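Local coordinates for protein shikimate dehydrogenase (Thermotoga maritima, PDB 3U62) that probably catalyses the reversible NADPH-linked reduction of 3-dehydroshikimate to shikimate, a step of the chorismate pathway to aromatic amino acids, at residues 112-117 against 168-173; 135-140 against 150-155. One frame throughout, in Å; residues are numbered along the deposited sequence.

Interaction 1: 112-117 against 168-173; sequences VVVGAG and KSLFNT. With SO4 (sulfate ion), chain E.
Val112 to Val114 and Leu170 to Asn172 run side by side as parallel strands, their segment axes 4.8 Å apart at the closest and 14° from exact alignment. Three backbone hydrogen bonds join them: Val112 N gives to Ser169 O, Phe171 N to Val112 O, and Val114 N to Phe171 O. On one face, Leu170 CD1 bridges two valines, 3.7 Å from both Val112 CG1 and Val114 CG2; this layer continues onto Leu160 and Val164 of helix 160-165. Val113 and Phe171 occupy the other face, under helix 118-129. These are two central strands of the Rossmann-type NADP domain, and the first leads into the glycine-rich turn Gly115-Ala116-Gly117, predicted to bind NADP(+). There, Ala116 N donates to sulfate O4 at 2.8 Å. Where the strands end, Val114 O accepts twice from Thr173, from OG1 at 2.6 Å and from N at 3.0 Å. A chi1 of 74° sets Thr173 OG1 between the backbone N and carbonyl carbon, while Thr173 CG2 meets Val113 CG1 at 3.8 Å. A water gives to Thr173 OG1 at 2.9 Å and weakly accepts from Gly117 N. An alanine in place of Thr173 would probably leave Val114 O with one donor fewer and the water without this acceptor, opening a gap beside Val113 CG1. At Gly115 (phi 107°) a CB would run into Thr173 OG1 and the carbonyl oxygen of Val114.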
loop_
_atom_site.group_PDB
_atom_site.type_symbol
_atom_site.label_atom_id
_atom_site.label_comp_id
_atom_site.label_asym_id
_atom_site.label_seq_id
_atom_site.Cartn_x
_atom_site.Cartn_y
_atom_site.Cartn_z
ATOM N N VAL A 112 -8.704 13.396 1.970
ATOM C CA VAL A 112 -9.638 12.366 1.521
ATOM C C VAL A 112 -8.867 11.082 1.206
ATOM O O VAL A 112 -7.868 11.105 0.481
ATOM C CB VAL A 112 -10.458 12.820 0.279
ATOM C CG1 VAL A 112 -11.330 11.686 -0.248
ATOM C CG2 VAL A 112 -11.328 14.016 0.628
ATOM N N VAL A 113 -9.337 9.975 1.773
ATOM C CA VAL A 113 -8.778 8.654 1.506
ATOM C C VAL A 113 -9.844 7.817 0.801
ATOM O O VAL A 113 -10.916 7.571 1.357
ATOM C CB VAL A 113 -8.321 7.954 2.814
ATOM C CG1 VAL A 113 -7.802 6.548 2.527
ATOM C CG2 VAL A 113 -7.253 8.778 3.524
ATOM N N VAL A 114 -9.553 7.396 -0.429
ATOM C CA VAL A 114 -10.485 6.576 -1.203
ATOM C C VAL A 114 -10.205 5.099 -0.944
ATOM O O VAL A 114 -9.096 4.616 -1.184
ATOM C CB VAL A 114 -10.417 6.875 -2.723
ATOM C CG1 VAL A 114 -11.529 6.141 -3.469
ATOM C CG2 VAL A 114 -10.511 8.369 -2.983
ATOM N N GLY A 115 -11.221 4.397 -0.449
ATOM C CA GLY A 115 -11.092 2.993 -0.074
ATOM C C GLY A 115 -11.071 2.802 1.430
ATOM O O GLY A 115 -10.810 3.746 2.181
ATOM N N ALA A 116 -11.353 1.576 1.863
ATOM C CA ALA A 116 -11.354 1.221 3.282
ATOM C C ALA A 116 -10.755 -0.168 3.522
ATOM O O ALA A 116 -11.016 -0.802 4.550
ATOM C CB ALA A 116 -12.765 1.311 3.851
ATOM N N GLY A 117 -9.952 -0.634 2.567
ATOM C CA GLY A 117 -9.249 -1.910 2.689
ATOM C C GLY A 117 -7.972 -1.774 3.495
ATOM O O GLY A 117 -7.745 -0.751 4.145
ATOM N N LYS A 168 -7.866 19.252 0.702
ATOM C CA LYS A 168 -6.579 19.725 0.196
ATOM C C LYS A 168 -5.656 18.592 -0.255
ATOM O O LYS A 168 -4.732 18.821 -1.038
ATOM C CB LYS A 168 -5.877 20.608 1.234
ATOM C CG LYS A 168 -6.557 21.949 1.462
ATOM C CD LYS A 168 -5.641 22.924 2.177
ATOM C CE LYS A 168 -6.339 24.251 2.424
ATOM N NZ LYS A 168 -5.402 25.280 2.960
ATOM N N SER A 169 -5.906 17.380 0.235
ATOM C CA SER A 169 -5.143 16.203 -0.184
ATOM C C SER A 169 -6.060 15.034 -0.521
ATOM O O SER A 169 -7.090 14.835 0.127
ATOM C CB SER A 169 -4.144 15.784 0.897
ATOM O OG SER A 169 -3.218 16.824 1.169
ATOM N N LEU A 170 -5.672 14.265 -1.537
ATOM C CA LEU A 170 -6.425 13.090 -1.966
ATOM C C LEU A 170 -5.515 11.870 -2.103
ATOM O O LEU A 170 -4.475 11.930 -2.763
ATOM C CB LEU A 170 -7.143 13.365 -3.293
ATOM C CG LEU A 170 -7.887 12.216 -3.985
ATOM C CD1 LEU A 170 -9.103 11.779 -3.182
ATOM C CD2 LEU A 170 -8.295 12.611 -5.391
ATOM N N PHE A 171 -5.922 10.772 -1.469
ATOM C CA PHE A 171 -5.230 9.491 -1.566
ATOM C C PHE A 171 -6.158 8.458 -2.193
ATOM O O PHE A 171 -7.243 8.199 -1.660
ATOM C CB PHE A 171 -4.822 8.984 -0.174
ATOM C CG PHE A 171 -3.670 9.727 0.452
ATOM C CD1 PHE A 171 -3.840 11.013 0.956
ATOM C CD2 PHE A 171 -2.423 9.122 0.575
ATOM C CE1 PHE A 171 -2.779 11.697 1.548
ATOM C CE2 PHE A 171 -1.355 9.800 1.166
ATOM C CZ PHE A 171 -1.536 11.089 1.653
ATOM N N ASN A 172 -5.752 7.874 -3.318
ATOM C CA ASN A 172 -6.414 6.665 -3.797
ATOM C C ASN A 172 -5.695 5.443 -3.252
ATOM O O ASN A 172 -4.487 5.287 -3.454
ATOM C CB ASN A 172 -6.472 6.580 -5.323
ATOM C CG ASN A 172 -6.981 5.225 -5.806
ATOM O OD1 ASN A 172 -6.298 4.512 -6.542
ATOM N ND2 ASN A 172 -8.182 4.852 -5.369
ATOM N N THR A 173 -6.437 4.579 -2.564
ATOM C CA THR A 173 -5.868 3.350 -2.009
ATOM C C THR A 173 -6.517 2.097 -2.606
ATOM O O THR A 173 -6.179 0.970 -2.230
ATOM C CB THR A 173 -5.961 3.301 -0.464
ATOM O OG1 THR A 173 -7.315 3.041 -0.069
ATOM C CG2 THR A 173 -5.490 4.614 0.159
HETATM S S SO4 E . -13.751 -0.225 -0.599
HETATM O O1 SO4 E . -13.910 -1.346 -1.520
HETATM O O2 SO4 E . -14.765 -0.311 0.453
HETATM O O3 SO4 E . -13.919 1.030 -1.325
HETATM O O4 SO4 E . -12.418 -0.265 -0.003
HETATM O O HOH W 1 -7.870 0.254 0.394
#

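Interaction 2: 135-140 against 150-155; sequences IWVVNR and FPVKIF. With SO4 (sulfate ion), chain E; SO4 (sulfate ion), chain D.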
loop_
_atom_site.group_PDB
_atom_site.type_symbol
_atom_site.label_atom_id
_atom_site.label_comp_id
_atom_site.label_asym_id
_atom_site.label_seq_id
_atom_site.Cartn_x
_atom_site.Cartn_y
_atom_site.Cartn_z
ATOM N N ILE A 135 -9.523 13.616 8.504
ATOM C CA ILE A 135 -9.452 12.561 7.496
ATOM C C ILE A 135 -10.851 12.085 7.114
ATOM O O ILE A 135 -11.642 11.683 7.973
ATOM C CB ILE A 135 -8.582 11.362 7.967
ATOM C CG1 ILE A 135 -7.180 11.837 8.366
ATOM C CG2 ILE A 135 -8.490 10.293 6.871
ATOM C CD1 ILE A 135 -6.403 10.863 9.239
ATOM N N TRP A 136 -11.143 12.146 5.818
ATOM C CA TRP A 136 -12.431 11.727 5.281
ATOM C C TRP A 136 -12.248 10.515 4.382
ATOM O O TRP A 136 -11.596 10.595 3.338
ATOM C CB TRP A 136 -13.088 12.860 4.486
ATOM C CG TRP A 136 -13.256 14.154 5.236
ATOM C CD1 TRP A 136 -13.323 14.320 6.594
ATOM C CD2 TRP A 136 -13.418 15.459 4.666
ATOM N NE1 TRP A 136 -13.493 15.647 6.901
ATOM C CE2 TRP A 136 -13.558 16.369 5.739
ATOM C CE3 TRP A 136 -13.450 15.950 3.352
ATOM C CZ2 TRP A 136 -13.732 17.742 5.539
ATOM C CZ3 TRP A 136 -13.620 17.317 3.155
ATOM C CH2 TRP A 136 -13.760 18.196 4.244
ATOM N N VAL A 137 -12.820 9.392 4.798
ATOM C CA VAL A 137 -12.767 8.166 4.016
ATOM C C VAL A 137 -13.968 8.107 3.078
ATOM O O VAL A 137 -15.105 8.330 3.494
ATOM C CB VAL A 137 -12.721 6.911 4.925
ATOM C CG1 VAL A 137 -12.826 5.629 4.104
ATOM C CG2 VAL A 137 -11.448 6.901 5.755
ATOM N N VAL A 138 -13.698 7.825 1.807
ATOM C CA VAL A 138 -14.741 7.622 0.811
ATOM C C VAL A 138 -14.571 6.212 0.259
ATOM O O VAL A 138 -13.565 5.914 -0.388
ATOM C CB VAL A 138 -14.653 8.664 -0.331
ATOM C CG1 VAL A 138 -15.750 8.438 -1.358
ATOM C CG2 VAL A 138 -14.739 10.075 0.226
ATOM N N ASN A 139 -15.537 5.340 0.529
ATOM C CA ASN A 139 -15.413 3.944 0.113
ATOM C C ASN A 139 -16.680 3.339 -0.496
ATOM O O ASN A 139 -17.731 3.984 -0.549
ATOM C CB ASN A 139 -14.868 3.080 1.260
ATOM C CG ASN A 139 -15.948 2.637 2.230
ATOM O OD1 ASN A 139 -16.703 3.453 2.762
ATOM N ND2 ASN A 139 -16.020 1.332 2.470
ATOM N N ARG A 140 -16.561 2.092 -0.943
ATOM C CA ARG A 140 -17.602 1.442 -1.731
ATOM C C ARG A 140 -18.429 0.426 -0.947
ATOM O O ARG A 140 -19.651 0.365 -1.116
ATOM C CB ARG A 140 -16.989 0.769 -2.965
ATOM C CG ARG A 140 -16.362 1.743 -3.959
ATOM C CD ARG A 140 -15.394 1.041 -4.906
ATOM N NE ARG A 140 -14.242 0.479 -4.197
ATOM C CZ ARG A 140 -13.273 -0.235 -4.769
ATOM N NH1 ARG A 140 -13.300 -0.488 -6.071
ATOM N NH2 ARG A 140 -12.272 -0.699 -4.032
ATOM N N PHE A 150 -10.783 3.839 13.119
ATOM C CA PHE A 150 -10.029 5.090 13.185
ATOM C C PHE A 150 -10.945 6.312 13.317
ATOM O O PHE A 150 -12.106 6.260 12.905
ATOM C CB PHE A 150 -9.155 5.241 11.937
ATOM C CG PHE A 150 -8.027 4.251 11.856
ATOM C CD1 PHE A 150 -8.058 3.222 10.920
ATOM C CD2 PHE A 150 -6.929 4.350 12.706
ATOM C CE1 PHE A 150 -7.012 2.303 10.834
ATOM C CE2 PHE A 150 -5.879 3.437 12.628
ATOM C CZ PHE A 150 -5.921 2.411 11.690
ATOM N N PRO A 151 -10.422 7.418 13.891
ATOM C CA PRO A 151 -11.202 8.652 14.037
ATOM C C PRO A 151 -11.326 9.404 12.708
ATOM O O PRO A 151 -10.684 10.440 12.502
ATOM C CB PRO A 151 -10.400 9.456 15.066
ATOM C CG PRO A 151 -9.003 8.980 14.912
ATOM C CD PRO A 151 -9.080 7.540 14.496
ATOM N N VAL A 152 -12.154 8.861 11.822
ATOM C CA VAL A 152 -12.360 9.412 10.487
ATOM C C VAL A 152 -13.847 9.654 10.242
ATOM O O VAL A 152 -14.696 9.120 10.961
ATOM C CB VAL A 152 -11.802 8.461 9.384
ATOM C CG1 VAL A 152 -10.291 8.295 9.517
ATOM C CG2 VAL A 152 -12.502 7.097 9.419
ATOM N N LYS A 153 -14.160 10.468 9.237
ATOM C CA LYS A 153 -15.524 10.558 8.730
ATOM C C LYS A 153 -15.630 9.645 7.515
ATOM O O LYS A 153 -14.658 9.481 6.773
ATOM C CB LYS A 153 -15.886 11.999 8.372
ATOM C CG LYS A 153 -15.967 12.922 9.580
ATOM C CD LYS A 153 -16.451 14.307 9.204
ATOM C CE LYS A 153 -16.560 15.200 10.433
ATOM N NZ LYS A 153 -17.125 16.539 10.108
ATOM N N ILE A 154 -16.800 9.043 7.321
ATOM C CA ILE A 154 -16.979 8.058 6.254
ATOM C C ILE A 154 -18.105 8.463 5.299
ATOM O O ILE A 154 -19.213 8.794 5.726
ATOM C CB ILE A 154 -17.207 6.627 6.822
ATOM C CG1 ILE A 154 -16.049 6.229 7.750
ATOM C CG2 ILE A 154 -17.331 5.603 5.685
ATOM C CD1 ILE A 154 -16.357 5.074 8.690
ATOM N N PHE A 155 -17.791 8.433 4.004
ATOM C CA PHE A 155 -18.715 8.823 2.943
ATOM C C PHE A 155 -18.766 7.742 1.867
ATOM O O PHE A 155 -17.842 6.933 1.749
ATOM C CB PHE A 155 -18.274 10.152 2.317
ATOM C CG PHE A 155 -18.138 11.276 3.306
ATOM C CD1 PHE A 155 -16.896 11.603 3.842
ATOM C CD2 PHE A 155 -19.253 12.011 3.701
ATOM C CE1 PHE A 155 -16.765 12.643 4.758
ATOM C CE2 PHE A 155 -19.133 13.052 4.617
ATOM C CZ PHE A 155 -17.885 13.370 5.146
HETATM S S SO4 E . -13.751 -0.225 -0.599
HETATM O O1 SO4 E . -13.910 -1.346 -1.520
HETATM O O2 SO4 E . -14.765 -0.311 0.453
HETATM O O3 SO4 E . -13.919 1.030 -1.325
HETATM O O4 SO4 E . -12.418 -0.265 -0.003
HETATM S S SO4 D . -9.108 -3.091 -3.993
HETATM O O1 SO4 D . -9.453 -4.385 -4.579
HETATM O O2 SO4 D . -9.523 -3.056 -2.590
HETATM O O3 SO4 D . -9.788 -2.026 -4.726
HETATM O O4 SO4 D . -7.663 -2.891 -4.069
HETATM O O HOH W 2 -10.858 12.794 11.045
#
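Val137 O is gripped from the neighbouring strand by Phe155 N at 2.7 Å, with the CA-H of Ile154 making a weaker contact to the same oxygen. Val137 N gives to Lys153 O, and Lys153 N to Ile135 O and Asn139 N to Phe155 O extend this parallel pairing in both directions. On one face Phe155 turns its edge to the five-membered ring of Trp136 in a T-shaped stack, centroids 5.7 Å apart and planes at 77°, with Phe155 CE1 coming 3.7 Å from Trp136 CB. The extended Lys153 chain lies beside the indole, pointing the same way, its CB 3.9 Å from Trp136 CD1. Beside Val137, Val152 splits its branches: Val152 CG1 meets Ile135 CG2, and Val152 CG2 meets Val137 CG2 at 3.8 Å. Asn139 ND2 gives to sulfate O2 at 2.9 Å, its CG set between backbone N and carbonyl carbon (chi1 83°). The same sulfate's O3 takes bonds from Arg140 N and, nearly straight, Arg140 NE, consistent with phosphate recognition in the predicted NADP(+) site. Strand 153-156 is the outermost on this side of the parallel sheet, while 135-139 also pairs with 111-114; Ile135 and Val137 pack on Leu128 and Ile124 of helix 118-129, and Val138 and Phe155 on Val163 of helix 160-165.

Followed from the N terminus, the chain enters the sheet at 112-117, passes through helix 118-129 and reaches 135-140, beside the first strand. Helix 142-146 then carries it to 150-155, where interaction 2 closes a short beta-alpha-beta loop. Helix 160-165 takes it back over the sheet to 168-173, on the other side of 112-117, and interaction 1 closes the longer loop, within which interaction 2 lies whole. The two contacts thus link four adjacent strands in the order 153-156, 135-139, 111-114, 169-172. Val113 N to Trp136 O and Gly115 N to Val138 O, probable hydrogen bonds, join the pairs, and one sulfate is held from both contacts, by Ala116 in one and by Asn139 and Arg140 in the other.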